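Local coordinates for protein carbohydrate kinase, pfkB family (Enterococcus faecalis, PDB 3KTN) that probably phosphorylates a sugar acid such as 2-keto-3-deoxygluconate, as a magnesium-binding kinase of the PfkB (ribokinase-like) family, at residues A[38-41]-A[42-46]. Sequence-based numbering, arbitrary orientation.
Sequences VNLL and ANLAH
Leu-40 and Leu-44, one helical turn apart, lie side by side and point the same way, with Leu-40 CG 4.0 Å from Leu-44 CD1. Their first torsions differ. In Leu-40, CG stands opposite the amide nitrogen (chi1 -179°), which turns the bond from CB to CG back toward the next turn and brings CG beside its neighbour. Leu-44 instead sets CG beside the amide nitrogen and opposite the carbonyl carbon (chi1 -69°), and its CG rests 3.4 Å from Leu-40 O. Leu-40 O is already taken by Leu-44 N at 3.0 Å, in a nearly straight bond (167°) lying in the carbonyl plane. Three more backbone bonds, Ala-42 to Val-38, Asn-43 to Asn-39 and Ala-45 to Leu-41, repeat this i to i+4 pattern, which His-46 N to Ala-42 O continues. Alanine suits position 42, where its small methyl lies buried against Ile-317 of a loop. Leucine's branched apolar end fills the surfaces around the helix: Leu-40 packs on helix 278-291, Leu-41 on strands 4-8 and 50-57, and Leu-44 lies between, touching Leu-40 and both strands.

At the far end His-46 folds back, and ND1 donates to Ala-42 O at 3.0 Å from above the carbonyl plane, while His-46 N reaches that oxygen from the opposite face. Histidine offers two ring nitrogens for two partners: NE2 is hydrogen-bonded to Glu-24 OE1 of the second subunit, and together the two bonds hold the ring's orientation. The side chain of Asn-39, about 7 Å from the bound magnesium ion, supplies an N-H from ND2 to the carboxylate of Asp-280. The arrangement is that of a largely buried helix, packed between strands 4-8 and 50-57 of the central sheet and helix 278-291 in the ribokinase-like alpha/beta fold.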
loop_
_atom_site.group_PDB
_atom_site.type_symbol
_atom_site.label_atom_id
_atom_site.label_comp_id
_atom_site.label_asym_id
_atom_site.label_seq_id
_atom_site.Cartn_x
_atom_site.Cartn_y
_atom_site.Cartn_z
ATOM N N VAL A 38 7.178 25.721 -7.501
ATOM C CA VAL A 38 7.095 24.944 -6.265
ATOM C C VAL A 38 8.429 24.261 -5.996
ATOM O O VAL A 38 8.964 24.350 -4.889
ATOM C CB VAL A 38 5.973 23.880 -6.353
ATOM C CG1 VAL A 38 5.854 23.114 -5.034
ATOM C CG2 VAL A 38 4.656 24.566 -6.690
ATOM N N ASN A 39 8.978 23.605 -7.017
ATOM C CA ASN A 39 10.252 22.896 -6.873
ATOM C C ASN A 39 11.358 23.850 -6.461
ATOM O O ASN A 39 12.162 23.550 -5.567
ATOM C CB ASN A 39 10.659 22.214 -8.190
ATOM C CG ASN A 39 9.571 21.311 -8.745
ATOM O OD1 ASN A 39 8.662 20.894 -8.021
ATOM N ND2 ASN A 39 9.665 20.991 -10.032
ATOM N N LEU A 40 11.405 24.992 -7.133
ATOM C CA LEU A 40 12.417 25.997 -6.851
ATOM C C LEU A 40 12.330 26.513 -5.419
ATOM O O LEU A 40 13.292 26.412 -4.655
ATOM C CB LEU A 40 12.275 27.173 -7.822
ATOM C CG LEU A 40 13.320 28.281 -7.638
ATOM C CD1 LEU A 40 14.711 27.704 -7.890
ATOM C CD2 LEU A 40 13.041 29.442 -8.590
ATOM N N LEU A 41 11.177 27.068 -5.061
ATOM C CA LEU A 41 10.991 27.617 -3.724
ATOM C C LEU A 41 11.127 26.573 -2.613
ATOM O O LEU A 41 11.640 26.879 -1.526
ATOM C CB LEU A 41 9.631 28.311 -3.625
ATOM C CG LEU A 41 9.395 29.473 -4.597
ATOM C CD1 LEU A 41 8.078 30.155 -4.247
ATOM C CD2 LEU A 41 10.558 30.465 -4.532
ATOM N N ALA A 42 10.673 25.350 -2.883
ATOM C CA ALA A 42 10.757 24.276 -1.895
ATOM C C ALA A 42 12.215 24.002 -1.546
ATOM O O ALA A 42 12.571 23.896 -0.373
ATOM C CB ALA A 42 10.103 22.998 -2.433
ATOM N N ASN A 43 13.059 23.893 -2.566
ATOM C CA ASN A 43 14.473 23.628 -2.338
ATOM C C ASN A 43 15.130 24.807 -1.615
ATOM O O ASN A 43 15.905 24.613 -0.679
ATOM C CB ASN A 43 15.194 23.365 -3.662
ATOM C CG ASN A 43 16.494 22.611 -3.468
ATOM O OD1 ASN A 43 16.981 22.466 -2.341
ATOM N ND2 ASN A 43 17.067 22.125 -4.563
ATOM N N LEU A 44 14.824 26.026 -2.056
ATOM C CA LEU A 44 15.383 27.225 -1.428
ATOM C C LEU A 44 14.924 27.336 0.037
ATOM O O LEU A 44 15.684 27.775 0.899
ATOM C CB LEU A 44 14.973 28.475 -2.217
ATOM C CG LEU A 44 15.611 28.603 -3.609
ATOM C CD1 LEU A 44 15.045 29.811 -4.343
ATOM C CD2 LEU A 44 17.124 28.720 -3.465
ATOM N N ALA A 45 13.685 26.936 0.319
ATOM C CA ALA A 45 13.189 26.980 1.694
ATOM C C ALA A 45 13.975 25.956 2.514
ATOM O O ALA A 45 14.279 26.182 3.686
ATOM C CB ALA A 45 11.691 26.666 1.736
ATOM N N HIS A 46 14.310 24.830 1.895
ATOM C CA HIS A 46 15.085 23.812 2.590
ATOM C C HIS A 46 16.520 24.286 2.786
ATOM O O HIS A 46 17.249 23.752 3.621
ATOM C CB HIS A 46 15.060 22.486 1.822
ATOM C CG HIS A 46 13.891 21.620 2.175
ATOM N ND1 HIS A 46 12.589 21.989 1.915
ATOM C CD2 HIS A 46 13.825 20.440 2.836
ATOM C CE1 HIS A 46 11.770 21.075 2.405
ATOM N NE2 HIS A 46 12.497 20.127 2.971
#